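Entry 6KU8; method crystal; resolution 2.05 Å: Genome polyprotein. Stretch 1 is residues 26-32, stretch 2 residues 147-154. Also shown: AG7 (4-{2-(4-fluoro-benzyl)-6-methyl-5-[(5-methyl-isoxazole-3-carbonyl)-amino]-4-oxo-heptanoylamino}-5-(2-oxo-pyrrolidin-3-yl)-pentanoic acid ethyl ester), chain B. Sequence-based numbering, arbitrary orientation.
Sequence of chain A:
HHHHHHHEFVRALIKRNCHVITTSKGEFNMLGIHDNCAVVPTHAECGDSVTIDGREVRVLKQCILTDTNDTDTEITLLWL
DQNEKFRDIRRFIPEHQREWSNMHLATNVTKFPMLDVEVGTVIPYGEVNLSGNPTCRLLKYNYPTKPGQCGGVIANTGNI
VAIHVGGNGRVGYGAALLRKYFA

Stretch 1 26-32: GEFNMLG
Stretch 2 147-154: PGQCGGVI

The most unusual feature of this contact is that a tight turn, rather than a second strand, lies against a strand, and both direct hydrogen bonds between them come from one asparagine. Asn29 holds the turn with both its backbone and its side chain: Asn29 N donates to Cys150 O at 3.2 Å with a nearly straight N-H...O angle of 177°, and Asn29 ND2 donates to Gly151 O at 3.0 Å and 170°. Two successive carbonyls of the turn are thus bound by one residue. The side chain, with chi1 t (-179°) and chi2 at 59°, has its CA-to-CB bond directed toward the turn, and its amide provides the donor that a hydrocarbon side chain would lack.

Residues 26-32 form a strand, with phi between -70° and -129° and psi between 111° and 159° from Glu27 to Gly32. Gly26 differs: at 105/-161 a CB would be jammed against the preceding carbonyl, so glycine fits. The second stretch is loop or turn until Val153, where a strand begins. The two stretches run in the same general sense, Glu27 lying nearest Gly148 and Asn29 nearest Gly151. Gln149 to Gly152 make a type II turn closed by Gly152 N donating to Gln149 O at 3.0 Å. Its central residues are Cys150 at -64/150 and Gly151 at 81/-19, and the positive phi of the latter favours glycine.

Closeness of packing makes a second demand on Gly151. In the register, Asn29 and Gly151 have their CA atoms 4.4 Å apart, and Gly151 CA makes a CA-H...O contact with Asn29 O at 3.3 Å. A CB on Gly151 would lie 2.1 Å from Asn29 O, a clash. At Gly152 (-48/146) the obstacle lies within the turn, since a CB would come within 3.0 Å of Gln149 O. Gly148, at 94/-10, would have its CB jammed against the carbonyl before it.

Toward Glu27 the two stretches separate: the CA atoms of Glu27 and Gly148 are 6.7 Å apart, and water fills the gap. One water donates to both Glu27 O and Gly148 O, each at 2.8 Å, joining two acceptors that could not bond directly. Another donates to Glu27 O at 3.2 Å and accepts a weak bond from Cys150 N at 3.0 Å. The CA-to-CB bond of Glu27 (m, t, chi3 -17°) is directed sideways; the side chain makes no close contact with the second stretch, and its OE1 is hydrogen-bonded elsewhere in the structure.

Apolar contacts flank the polar centre. Phe28 (chi1 m, chi2 79°) brings CD2 to 3.8 Å from CB of Cys150 (chi1 -84°, m), an apolar contact that suits an aromatic side chain. Gly148 N donates a hydrogen bond to O23 of the ligand AG7 at 3.2 Å. Farther along, the CA-to-CB bond of Leu31 (t, p) is directed toward the second stretch, and Leu31 CD1 lies 4.1 Å from CG2 of Val153 (chi1 t). Val153 CG2 also approaches Asn29 ND2 at 3.8 Å, packing against the amide. The CA-to-CB bond of Met30 is directed away, in keeping with the alternation of a strand from Asn29 to Leu31.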

# COMPACT_ATOMS: atom_id res chain seq x y z
N GLY A 26 14.56 4.30 -0.09
CA GLY A 26 14.71 2.91 -0.46
C GLY A 26 13.66 2.45 -1.45
O GLY A 26 13.00 3.25 -2.12
N GLU A 27 13.50 1.13 -1.52
CA GLU A 27 12.59 0.48 -2.45
C GLU A 27 11.25 0.20 -1.77
O GLU A 27 11.22 -0.32 -0.65
CB GLU A 27 13.17 -0.83 -2.98
CG GLU A 27 14.19 -0.68 -4.08
CD GLU A 27 14.57 -2.02 -4.69
OE1 GLU A 27 14.31 -3.08 -4.07
OE2 GLU A 27 15.11 -2.01 -5.81
N PHE A 28 10.17 0.53 -2.45
CA PHE A 28 8.82 0.30 -1.96
C PHE A 28 8.03 -0.42 -3.05
O PHE A 28 8.39 -0.37 -4.23
CB PHE A 28 8.09 1.61 -1.61
CG PHE A 28 8.77 2.41 -0.54
CD1 PHE A 28 9.88 3.20 -0.85
CD2 PHE A 28 8.31 2.38 0.77
CE1 PHE A 28 10.52 3.93 0.14
CE2 PHE A 28 8.94 3.12 1.76
CZ PHE A 28 10.04 3.89 1.45
N ASN A 29 6.95 -1.07 -2.63
CA ASN A 29 5.96 -1.58 -3.57
C ASN A 29 4.95 -0.49 -3.86
O ASN A 29 4.45 0.17 -2.94
CB ASN A 29 5.24 -2.82 -3.04
CG ASN A 29 4.24 -3.37 -4.03
OD1 ASN A 29 4.60 -3.73 -5.15
ND2 ASN A 29 2.98 -3.43 -3.63
N MET A 30 4.65 -0.30 -5.15
CA MET A 30 3.64 0.63 -5.61
C MET A 30 2.46 -0.16 -6.17
O MET A 30 2.65 -1.06 -7.00
CB MET A 30 4.20 1.58 -6.68
CG MET A 30 3.20 2.66 -7.15
SD MET A 30 3.73 3.48 -8.70
CE MET A 30 3.09 2.31 -9.91
N LEU A 31 1.25 0.17 -5.71
CA LEU A 31 0.04 -0.55 -6.10
C LEU A 31 -0.80 0.35 -7.01
O LEU A 31 -1.37 1.34 -6.56
CB LEU A 31 -0.76 -0.98 -4.88
CG LEU A 31 -2.19 -1.45 -5.18
CD1 LEU A 31 -2.15 -2.73 -5.99
CD2 LEU A 31 -2.96 -1.63 -3.88
N GLY A 32 -0.89 -0.01 -8.29
CA GLY A 32 -1.82 0.68 -9.17
C GLY A 32 -3.26 0.34 -8.80
O GLY A 32 -3.58 -0.80 -8.45
N PRO A 147 11.54 -4.38 7.71
CA PRO A 147 11.89 -3.24 6.84
C PRO A 147 12.04 -3.72 5.40
O PRO A 147 12.53 -4.83 5.14
CB PRO A 147 13.22 -2.74 7.42
CG PRO A 147 13.20 -3.19 8.86
CD PRO A 147 12.43 -4.48 8.88
N GLY A 148 11.60 -2.89 4.46
CA GLY A 148 11.62 -3.22 3.05
C GLY A 148 10.32 -3.80 2.51
O GLY A 148 10.17 -3.92 1.30
N GLN A 149 9.37 -4.16 3.38
CA GLN A 149 8.09 -4.67 2.94
C GLN A 149 7.03 -3.59 2.82
O GLN A 149 5.88 -3.90 2.51
CB GLN A 149 7.62 -5.77 3.90
CG GLN A 149 8.56 -6.97 3.90
CD GLN A 149 8.18 -7.99 4.92
OE1 GLN A 149 7.43 -7.71 5.86
NE2 GLN A 149 8.67 -9.22 4.74
N CYS A 150 7.38 -2.32 3.04
CA CYS A 150 6.37 -1.28 2.94
C CYS A 150 5.83 -1.18 1.52
O CYS A 150 6.54 -1.42 0.54
CB CYS A 150 6.92 0.06 3.41
SG CYS A 150 6.81 0.21 5.21
N GLY A 151 4.57 -0.76 1.43
CA GLY A 151 3.83 -0.78 0.20
C GLY A 151 3.26 -2.13 -0.15
O GLY A 151 2.32 -2.19 -0.95
N GLY A 152 3.77 -3.20 0.44
CA GLY A 152 3.22 -4.52 0.19
C GLY A 152 1.71 -4.49 0.31
O GLY A 152 1.17 -3.77 1.15
N VAL A 153 1.04 -5.26 -0.48
CA VAL A 153 -0.39 -5.34 -0.46
C VAL A 153 -0.90 -6.33 0.60
O VAL A 153 -0.38 -7.38 0.73
CB VAL A 153 -0.96 -5.77 -1.82
CG1 VAL A 153 -2.45 -5.68 -1.81
CG2 VAL A 153 -0.40 -4.96 -2.97
N ILE A 154 -1.90 -5.94 1.37
CA ILE A 154 -2.54 -6.82 2.32
C ILE A 154 -3.86 -7.22 1.66
O ILE A 154 -4.72 -6.41 1.50
CB ILE A 154 -2.80 -6.17 3.68
CG1 ILE A 154 -1.52 -5.64 4.31
CG2 ILE A 154 -3.56 -7.12 4.58
CD1 ILE A 154 -0.43 -6.61 4.54
C01 AG7 B . 8.31 2.21 11.34
C02 AG7 B . 8.73 3.23 10.30
O03 AG7 B . 7.84 1.13 11.11
C04 AG7 B . 8.13 3.03 8.92
C05 AG7 B . 8.35 4.37 8.24
C06 AG7 B . 7.28 5.38 8.67
C07 AG7 B . 5.94 5.05 8.61
C08 AG7 B . 4.97 5.96 9.01
C09 AG7 B . 5.34 7.22 9.48
C10 AG7 B . 6.69 7.56 9.54
C11 AG7 B . 7.66 6.64 9.14
N12 AG7 B . 8.28 0.81 7.52
C13 AG7 B . 9.15 -0.28 7.05
C14 AG7 B . 8.46 -1.54 7.54
C15 AG7 B . 8.65 -1.68 9.10
C16 AG7 B . 8.24 -3.19 9.52
N17 AG7 B . 9.09 -3.61 10.44
O18 AG7 B . 7.33 -3.80 9.08
C19 AG7 B . 9.51 -0.38 5.56
C20 AG7 B . 9.59 1.01 4.92
C21 AG7 B . 11.08 1.22 4.96
O22 AG7 B . 11.62 2.48 5.24
O23 AG7 B . 11.77 0.28 4.80
C47 AG7 B . 8.90 1.86 8.31
O48 AG7 B . 10.07 1.79 8.50
C50 AG7 B . 13.01 2.43 5.29
C53 AG7 B . 13.54 3.87 5.23
C57 AG7 B . 8.58 2.74 12.74
N58 AG7 B . 8.00 1.87 13.69
C59 AG7 B . 7.47 2.45 14.88
O60 AG7 B . 7.45 3.61 15.16
C78 AG7 B . 10.08 2.77 13.03
C81 AG7 B . 10.43 3.49 14.34
F1 AG7 B . 4.38 8.11 9.87
C82 AG7 B . 10.62 1.33 13.05
C83 AG7 B . 10.12 -2.52 10.72
C84 AG7 B . 9.93 -1.52 9.49
C1 AG7 B . 6.97 1.36 15.74
O HOH W 1 9.77 -0.66 2.19
O HOH W 2 12.39 -2.69 0.16